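Local coordinates for protein COBE (Pseudomonas aeruginosa, PDB 2W6K) that takes part in cobalamin (vitamin B12) biosynthesis and belongs to the family of the CbiG C-terminal domain, at residues Phe73-Pro76 with Ala77-His80. Sequence-based numbering, arbitrary orientation.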
ATOM      1  N   PHE A  73      -2.603   1.556  -9.531  1.00 11.37           N
ATOM      2  CA  PHE A  73      -3.945   1.925  -9.120  1.00 12.14           C
ATOM      3  C   PHE A  73      -4.872   0.766  -9.399  1.00 12.64           C
ATOM      4  O   PHE A  73      -4.997   0.311 -10.560  1.00 13.07           O
ATOM      5  CB  PHE A  73      -4.369   3.186  -9.854  1.00 11.94           C
ATOM      6  CG  PHE A  73      -3.503   4.373  -9.539  1.00 12.32           C
ATOM      7  CD1 PHE A  73      -3.757   5.161  -8.415  1.00 11.43           C
ATOM      8  CD2 PHE A  73      -2.424   4.687 -10.366  1.00 11.97           C
ATOM      9  CE1 PHE A  73      -2.954   6.251  -8.116  1.00 12.23           C
ATOM     10  CE2 PHE A  73      -1.609   5.783 -10.081  1.00 13.50           C
ATOM     11  CZ  PHE A  73      -1.868   6.566  -8.961  1.00 14.24           C
ATOM     12  N   LEU A  74      -5.473   0.251  -8.334  1.00 11.75           N
ATOM     13  CA  LEU A  74      -6.242  -0.987  -8.398  1.00 13.00           C
ATOM     14  C   LEU A  74      -7.751  -0.724  -8.440  1.00 12.21           C
ATOM     15  O   LEU A  74      -8.260   0.220  -7.834  1.00 11.34           O
ATOM     16  CB  LEU A  74      -5.880  -1.923  -7.229  1.00 14.03           C
ATOM     17  CG  LEU A  74      -4.451  -2.491  -7.334  1.00 18.81           C
ATOM     18  CD1 LEU A  74      -3.510  -1.711  -6.488  1.00 22.02           C
ATOM     19  CD2 LEU A  74      -4.406  -3.960  -6.967  1.00 20.98           C
ATOM     20  N   ALA A  75      -8.468  -1.607  -9.127  1.00 12.53           N
ATOM     21  CA  ALA A  75      -9.923  -1.445  -9.218  1.00 13.28           C
ATOM     22  C   ALA A  75     -10.567  -1.509  -7.839  1.00 13.14           C
ATOM     23  O   ALA A  75     -10.182  -2.348  -7.017  1.00 14.25           O
ATOM     24  CB  ALA A  75     -10.506  -2.581 -10.107  1.00 12.90           C
ATOM     25  N   PRO A  76     -11.581  -0.660  -7.593  1.00 12.93           N
ATOM     26  CA  PRO A  76     -12.342  -0.745  -6.353  1.00 13.96           C
ATOM     27  C   PRO A  76     -12.826  -2.183  -6.099  1.00 14.53           C
ATOM     28  O   PRO A  76     -12.738  -2.682  -4.965  1.00 13.93           O
ATOM     29  CB  PRO A  76     -13.507   0.238  -6.605  1.00 13.62           C
ATOM     30  CG  PRO A  76     -12.901   1.283  -7.507  1.00 12.01           C
ATOM     31  CD  PRO A  76     -12.024   0.469  -8.441  1.00 13.43           C
ATOM     32  N   ALA A  77     -13.302  -2.868  -7.145  1.00 14.35           N
ATOM     33  CA  ALA A  77     -13.822  -4.227  -6.945  1.00 14.50           C
ATOM     34  C   ALA A  77     -12.728  -5.181  -6.469  1.00 14.71           C
ATOM     35  O   ALA A  77     -12.999  -6.098  -5.689  1.00 15.98           O
ATOM     36  CB  ALA A  77     -14.493  -4.740  -8.227  1.00 13.88           C
ATOM     37  N   VAL A  78     -11.491  -4.946  -6.908  1.00 14.56           N
ATOM     38  CA  VAL A  78     -10.366  -5.735  -6.432  1.00 13.48           C
ATOM     39  C   VAL A  78     -10.113  -5.505  -4.939  1.00 14.16           C
ATOM     40  O   VAL A  78      -9.925  -6.457  -4.187  1.00 14.12           O
ATOM     41  CB  VAL A  78      -9.052  -5.458  -7.222  1.00 14.04           C
ATOM     42  CG1 VAL A  78      -7.887  -6.144  -6.547  1.00 14.54           C
ATOM     43  CG2 VAL A  78      -9.185  -5.922  -8.696  1.00 16.43           C
ATOM     44  N   LEU A  79     -10.086  -4.241  -4.530  1.00 13.70           N
ATOM     45  CA  LEU A  79      -9.864  -3.868  -3.120  1.00 14.40           C
ATOM     46  C   LEU A  79     -10.921  -4.476  -2.210  1.00 15.55           C
ATOM     47  O   LEU A  79     -10.623  -4.906  -1.100  1.00 14.96           O
ATOM     48  CB  LEU A  79      -9.834  -2.340  -2.962  1.00 14.50           C
ATOM     49  CG  LEU A  79      -8.712  -1.625  -3.759  1.00 12.77           C
ATOM     50  CD1 LEU A  79      -8.405  -0.257  -3.146  1.00 14.77           C
ATOM     51  CD2 LEU A  79      -7.409  -2.449  -3.898  1.00 16.00           C
ATOM     52  N   HIS A  80     -12.156  -4.546  -2.704  1.00 15.94           N
ATOM     53  CA  HIS A  80     -13.261  -5.127  -1.939  1.00 17.80           C
ATOM     54  C   HIS A  80     -13.012  -6.569  -1.480  1.00 17.95           C
ATOM     55  O   HIS A  80     -13.477  -6.968  -0.395  1.00 18.79           O
ATOM     56  CB  HIS A  80     -14.554  -5.054  -2.741  1.00 17.81           C
ATOM     57  CG  HIS A  80     -15.701  -5.727  -2.061  1.00 20.40           C
ATOM     58  ND1 HIS A  80     -16.329  -5.184  -0.966  1.00 25.34           N
ATOM     59  CD2 HIS A  80     -16.312  -6.911  -2.299  1.00 24.34           C
ATOM     60  CE1 HIS A  80     -17.285  -5.999  -0.556  1.00 24.63           C
ATOM     61  NE2 HIS A  80     -17.296  -7.056  -1.347  1.00 26.42           N
TER
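At the strand-to-helix junction where strand 71-74 gives way to the short helix 76-80, Ala75 sits in the N-cap position and its carbonyl opens the helical bonding. Leu79 N donates to Ala75 O at 3.1 Å. Val78 N also reaches Ala75 O at 2.9 Å, but the angle at the hydrogen is only 121° and the bond is weak. The next bond of the helix runs from His80 N to Pro76 O at 3.0 Å. Proline suits the first helical turn, since its ring confines phi to the helical range (here -51°) and its nitrogen, lacking a hydrogen, needs no acceptor there. With its CG anti to its own carbonyl carbon (chi1 -61°), Leu79 turns CD2 back to the strand end, against Leu74 CB at 3.7 Å. Val78, a beta-branched residue, splits its two methyls: CG1 meets Leu74 CD2 at 4.1 Å, whereas CG2 rests on Ala75 CB at 3.9 Å, where alanine offers just a methyl. Leu74 and Leu79 are buried, and both also touch Ala109 of helix 102-115 and strand 47-51. Backbone bonds thus set the turn, while apolar contacts join it to the strand end and the sheet-helix interface.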